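Local coordinates for ABC transporter substrate-binding protein-branched chain amino acid transport (Streptococcus pneumoniae, PDB 4GNR), which binds isoleucine, and probably other branched-chain amino acids, at the cell surface and probably delivers them to an ABC transporter for uptake, at residues 113-125 against 324-336. Residues are numbered along the deposited sequence; the frame is centred on the assembly and turned at random.
Sequences TKGQDYLFIGTFQ and SFDADHNTVKTAY
His329 lies against Phe120 in an offset stack, their planes 8° apart and ring centroids separated by 4.0 Å, where the edge strand 119-121 of one lobe of this periplasmic-binding-protein fold meets the segment leading to strand 335-341 in the sheet of the other lobe. Histidine suits the place because it pairs a flat face with a polar rim: CE2 of Phe120 sits over the imidazole centre, while His329 ND1 donates to Leu119 O, which lies close to the ring plane, at 2.8 Å. The bond and the stack together fix the ring's rotation. In the modelled conformer of Asp117, water 2 lies between His329 NE2 and Asp117 OD1, and OD2 of that carboxylate forms a salt bridge with Lys307. With CG anti to its carbonyl carbon (chi1 -63°), Phe120 also turns an edge to the face of Phe325, a T-shaped pair with planes at 64°, completing an aromatic cluster beside helix 303-310. The backbones join where Ile121 N donates to His329 O at 3.3 Å. Nearby, the short hydroxyl side chain of Thr113 donates a hydrogen bond from OG1 to Asp328 O at 2.7 Å, in the carbonyl plane. Farther along, Lys333 is long enough to lay bent methylenes over Gly122, its CD 3.3 Å from Gly122 O, and still hydrogen-bond Thr320 OG1 and Gln322 O through NZ. Water 4 bridges the same two residues, donating to Gly122 O and accepting from Lys333 NZ at 3.0 Å.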
loop_
_atom_site.group_PDB
_atom_site.type_symbol
_atom_site.label_atom_id
_atom_site.label_comp_id
_atom_site.label_asym_id
_atom_site.label_seq_id
_atom_site.Cartn_x
_atom_site.Cartn_y
_atom_site.Cartn_z
ATOM N N THR A 113 -5.479 -10.665 8.850
ATOM C CA THR A 113 -5.594 -12.057 8.452
ATOM C C THR A 113 -5.915 -13.056 9.566
ATOM O O THR A 113 -6.091 -14.231 9.274
ATOM C CB THR A 113 -4.263 -12.534 7.843
ATOM O OG1 THR A 113 -3.248 -12.314 8.821
ATOM C CG2 THR A 113 -3.932 -11.834 6.530
ATOM N N LYS A 114 -6.044 -12.616 10.816
ATOM C CA LYS A 114 -6.243 -13.585 11.912
ATOM C C LYS A 114 -7.463 -14.454 11.711
ATOM O O LYS A 114 -8.579 -13.944 11.647
ATOM C CB LYS A 114 -6.286 -12.904 13.285
ATOM C CG LYS A 114 -4.941 -12.439 13.802
ATOM C CD LYS A 114 -4.897 -11.728 15.153
ATOM C CE LYS A 114 -3.375 -11.410 15.357
ATOM N NZ LYS A 114 -2.907 -10.688 16.571
ATOM N N GLY A 115 -7.248 -15.768 11.626
ATOM C CA GLY A 115 -8.346 -16.712 11.420
ATOM C C GLY A 115 -9.018 -16.680 10.060
ATOM O O GLY A 115 -10.008 -17.380 9.853
ATOM N N GLN A 116 -8.459 -15.913 9.128
ATOM C CA GLN A 116 -9.082 -15.738 7.805
ATOM C C GLN A 116 -8.516 -16.722 6.817
ATOM O O GLN A 116 -7.498 -16.456 6.175
ATOM C CB GLN A 116 -8.852 -14.298 7.333
ATOM C CG GLN A 116 -9.454 -13.223 8.221
ATOM C CD GLN A 116 -10.949 -13.058 8.098
ATOM O OE1 GLN A 116 -11.631 -13.824 7.422
ATOM N NE2 GLN A 116 -11.480 -12.043 8.760
ATOM N N ASP A 117 -9.167 -17.856 6.652
ATOM C CA ASP A 117 -8.597 -18.848 5.776
ATOM C C ASP A 117 -8.603 -18.411 4.292
ATOM O O ASP A 117 -7.856 -18.985 3.503
ATOM C CB ASP A 117 -9.309 -20.168 5.985
ATOM C CG ASP A 117 -8.474 -21.341 5.574
ATOM O OD1 ASP A 117 -7.248 -21.304 5.811
ATOM O OD2 ASP A 117 -9.047 -22.323 5.088
ATOM N N TYR A 118 -9.423 -17.412 3.924
ATOM C CA TYR A 118 -9.496 -16.950 2.542
ATOM C C TYR A 118 -8.869 -15.591 2.285
ATOM O O TYR A 118 -9.049 -15.057 1.195
ATOM C CB TYR A 118 -10.948 -17.019 2.030
ATOM C CG TYR A 118 -11.384 -18.462 1.856
ATOM C CD1 TYR A 118 -11.136 -19.119 0.663
ATOM C CD2 TYR A 118 -11.964 -19.190 2.883
ATOM C CE1 TYR A 118 -11.454 -20.443 0.480
ATOM C CE2 TYR A 118 -12.308 -20.546 2.709
ATOM C CZ TYR A 118 -12.031 -21.148 1.504
ATOM O OH TYR A 118 -12.349 -22.477 1.309
ATOM N N LEU A 119 -8.148 -15.022 3.242
ATOM C CA LEU A 119 -7.484 -13.740 3.040
ATOM C C LEU A 119 -5.966 -13.914 3.035
ATOM O O LEU A 119 -5.407 -14.619 3.881
ATOM C CB LEU A 119 -7.839 -12.736 4.131
ATOM C CG LEU A 119 -7.282 -11.313 3.941
ATOM C CD1 LEU A 119 -7.828 -10.651 2.687
ATOM C CD2 LEU A 119 -7.604 -10.464 5.161
ATOM N N PHE A 120 -5.325 -13.228 2.090
ATOM C CA PHE A 120 -3.874 -13.163 1.983
ATOM C C PHE A 120 -3.477 -11.699 1.886
ATOM O O PHE A 120 -4.180 -10.914 1.238
ATOM C CB PHE A 120 -3.356 -13.936 0.764
ATOM C CG PHE A 120 -3.669 -15.398 0.861
ATOM C CD1 PHE A 120 -4.930 -15.881 0.522
ATOM C CD2 PHE A 120 -2.739 -16.292 1.374
ATOM C CE1 PHE A 120 -5.255 -17.220 0.688
ATOM C CE2 PHE A 120 -3.056 -17.629 1.535
ATOM C CZ PHE A 120 -4.310 -18.095 1.183
ATOM N N ILE A 121 -2.346 -11.336 2.484
ATOM C CA ILE A 121 -1.849 -9.950 2.485
ATOM C C ILE A 121 -0.433 -9.949 1.925
ATOM O O ILE A 121 0.435 -10.657 2.423
ATOM C CB ILE A 121 -1.896 -9.339 3.893
ATOM C CG1 ILE A 121 -3.326 -9.245 4.420
ATOM C CG2 ILE A 121 -1.207 -7.992 3.915
ATOM C CD1 ILE A 121 -4.181 -8.319 3.684
ATOM N N GLY A 122 -0.195 -9.126 0.908
ATOM C CA GLY A 122 1.106 -9.102 0.253
ATOM C C GLY A 122 2.185 -8.217 0.848
ATOM O O GLY A 122 3.306 -8.244 0.377
ATOM N N THR A 123 1.843 -7.479 1.892
ATOM C CA THR A 123 2.713 -6.435 2.436
ATOM C C THR A 123 2.955 -6.549 3.943
ATOM O O THR A 123 2.532 -7.502 4.610
ATOM C CB THR A 123 2.061 -5.048 2.055
ATOM O OG1 THR A 123 3.006 -4.001 2.289
ATOM C CG2 THR A 123 0.778 -4.821 2.822
ATOM N N PHE A 124 3.705 -5.583 4.467
ATOM C CA PHE A 124 4.000 -5.461 5.880
ATOM C C PHE A 124 2.792 -4.845 6.632
ATOM O O PHE A 124 1.759 -4.535 6.036
ATOM C CB PHE A 124 5.325 -4.687 6.080
ATOM C CG PHE A 124 5.439 -3.429 5.229
ATOM C CD1 PHE A 124 6.456 -3.313 4.293
ATOM C CD2 PHE A 124 4.526 -2.384 5.340
ATOM C CE1 PHE A 124 6.570 -2.168 3.494
ATOM C CE2 PHE A 124 4.620 -1.251 4.516
ATOM C CZ PHE A 124 5.632 -1.155 3.593
ATOM N N GLN A 125 2.933 -4.670 7.943
ATOM C CA GLN A 125 1.850 -4.165 8.805
ATOM C C GLN A 125 2.153 -2.817 9.436
ATOM O O GLN A 125 3.312 -2.347 9.475
ATOM C CB GLN A 125 1.442 -5.201 9.879
ATOM C CG GLN A 125 0.558 -6.349 9.371
ATOM C CD GLN A 125 1.231 -7.222 8.338
ATOM O OE1 GLN A 125 2.305 -7.781 8.582
ATOM N NE2 GLN A 125 0.595 -7.386 7.198
ATOM N N SER A 324 6.735 -15.127 1.256
ATOM C CA SER A 324 6.789 -16.387 1.985
ATOM C C SER A 324 5.690 -16.335 3.034
ATOM O O SER A 324 5.836 -15.668 4.067
ATOM C CB SER A 324 8.171 -16.538 2.651
ATOM O OG SER A 324 8.297 -17.764 3.339
ATOM N N PHE A 325 4.566 -16.991 2.754
ATOM C CA PHE A 325 3.440 -16.924 3.666
ATOM C C PHE A 325 3.623 -17.778 4.908
ATOM O O PHE A 325 4.079 -18.913 4.851
ATOM C CB PHE A 325 2.096 -17.284 2.998
ATOM C CG PHE A 325 1.597 -16.239 1.997
ATOM C CD1 PHE A 325 1.310 -14.956 2.427
ATOM C CD2 PHE A 325 1.374 -16.539 0.672
ATOM C CE1 PHE A 325 0.866 -13.989 1.537
ATOM C CE2 PHE A 325 0.919 -15.568 -0.218
ATOM C CZ PHE A 325 0.681 -14.295 0.220
ATOM N N ASP A 326 3.285 -17.200 6.043
ATOM C CA ASP A 326 3.311 -17.878 7.339
ATOM C C ASP A 326 1.908 -18.481 7.558
ATOM O O ASP A 326 1.027 -18.407 6.690
ATOM C CB ASP A 326 3.767 -16.951 8.482
ATOM C CG ASP A 326 2.811 -15.796 8.774
ATOM O OD1 ASP A 326 1.636 -15.852 8.367
ATOM O OD2 ASP A 326 3.256 -14.854 9.487
ATOM N N ALA A 327 1.695 -19.099 8.708
ATOM C CA ALA A 327 0.410 -19.753 9.002
ATOM C C ALA A 327 -0.776 -18.801 8.987
ATOM O O ALA A 327 -1.918 -19.227 8.802
ATOM C CB ALA A 327 0.468 -20.471 10.340
ATOM N N ASP A 328 -0.515 -17.530 9.254
ATOM C CA ASP A 328 -1.521 -16.455 9.277
ATOM C C ASP A 328 -1.614 -15.722 7.934
ATOM O O ASP A 328 -2.174 -14.624 7.879
ATOM C CB ASP A 328 -1.259 -15.487 10.421
ATOM C CG ASP A 328 -1.479 -16.108 11.795
ATOM O OD1 ASP A 328 -2.396 -16.946 11.956
ATOM O OD2 ASP A 328 -0.761 -15.686 12.725
ATOM N N HIS A 329 -1.070 -16.299 6.860
ATOM C CA HIS A 329 -1.197 -15.704 5.536
ATOM C C HIS A 329 -0.571 -14.324 5.400
ATOM O O HIS A 329 -1.003 -13.495 4.583
ATOM C CB HIS A 329 -2.640 -15.703 5.017
ATOM C CG HIS A 329 -3.270 -17.055 4.905
ATOM N ND1 HIS A 329 -4.591 -17.170 4.556
ATOM C CD2 HIS A 329 -2.824 -18.318 5.118
ATOM C CE1 HIS A 329 -4.933 -18.448 4.544
ATOM N NE2 HIS A 329 -3.882 -19.167 4.896
ATOM N N ASN A 330 0.471 -14.111 6.193
ATOM C CA ASN A 330 1.284 -12.896 6.126
ATOM C C ASN A 330 2.686 -13.252 5.627
ATOM O O ASN A 330 3.165 -14.382 5.795
ATOM C CB ASN A 330 1.454 -12.216 7.483
ATOM C CG ASN A 330 0.171 -11.657 8.028
ATOM O OD1 ASN A 330 -0.281 -12.095 9.088
ATOM N ND2 ASN A 330 -0.467 -10.768 7.311
ATOM N N THR A 331 3.344 -12.273 5.029
ATOM C CA THR A 331 4.705 -12.406 4.583
ATOM C C THR A 331 5.528 -11.244 5.094
ATOM O O THR A 331 5.063 -10.097 5.091
ATOM C CB THR A 331 4.794 -12.454 3.024
ATOM O OG1 THR A 331 6.161 -12.613 2.613
ATOM C CG2 THR A 331 4.117 -11.265 2.323
ATOM N N VAL A 332 6.767 -11.537 5.506
ATOM C CA VAL A 332 7.706 -10.482 5.815
ATOM C C VAL A 332 8.028 -9.853 4.419
ATOM O O VAL A 332 8.054 -10.554 3.393
ATOM C CB VAL A 332 8.979 -11.042 6.487
ATOM C CG1 VAL A 332 10.028 -9.978 6.657
ATOM C CG2 VAL A 332 8.629 -11.619 7.844
ATOM N N LYS A 333 8.240 -8.549 4.399
ATOM C CA LYS A 333 8.595 -7.828 3.199
ATOM C C LYS A 333 9.709 -6.836 3.510
ATOM O O LYS A 333 9.761 -6.249 4.600
ATOM C CB LYS A 333 7.415 -7.040 2.633
ATOM C CG LYS A 333 6.230 -7.890 2.216
ATOM C CD LYS A 333 6.514 -8.824 1.029
ATOM C CE LYS A 333 6.814 -8.097 -0.241
ATOM N NZ LYS A 333 6.920 -9.059 -1.360
ATOM N N THR A 334 10.579 -6.633 2.531
ATOM C CA THR A 334 11.611 -5.605 2.642
ATOM C C THR A 334 10.931 -4.231 2.617
ATOM O O THR A 334 9.983 -3.978 1.859
ATOM C CB THR A 334 12.589 -5.703 1.486
ATOM O OG1 THR A 334 13.219 -6.987 1.554
ATOM C CG2 THR A 334 13.638 -4.594 1.515
ATOM N N ALA A 335 11.431 -3.341 3.457
ATOM C CA ALA A 335 10.954 -1.968 3.519
ATOM C C ALA A 335 12.135 -1.026 3.311
ATOM O O ALA A 335 13.278 -1.322 3.657
ATOM C CB ALA A 335 10.274 -1.674 4.849
ATOM N N TYR A 336 11.809 0.123 2.744
ATOM C CA TYR A 336 12.739 1.190 2.490
ATOM C C TYR A 336 12.206 2.497 3.033
ATOM O O TYR A 336 10.995 2.726 3.069
ATOM C CB TYR A 336 12.898 1.428 0.966
ATOM C CG TYR A 336 13.299 0.190 0.203
ATOM C CD1 TYR A 336 12.335 -0.658 -0.306
ATOM C CD2 TYR A 336 14.631 -0.142 -0.010
ATOM C CE1 TYR A 336 12.656 -1.804 -0.992
ATOM C CE2 TYR A 336 14.971 -1.299 -0.697
ATOM C CZ TYR A 336 13.968 -2.120 -1.192
ATOM O OH TYR A 336 14.248 -3.272 -1.899
HETATM O O HOH W 1 -4.831 -17.250 11.126
HETATM O O HOH W 2 -4.167 -21.870 5.306
HETATM O O HOH W 3 1.555 -10.006 4.898
HETATM O O HOH W 4 4.017 -9.676 -1.856
HETATM O O HOH W 5 3.651 -9.670 7.393
#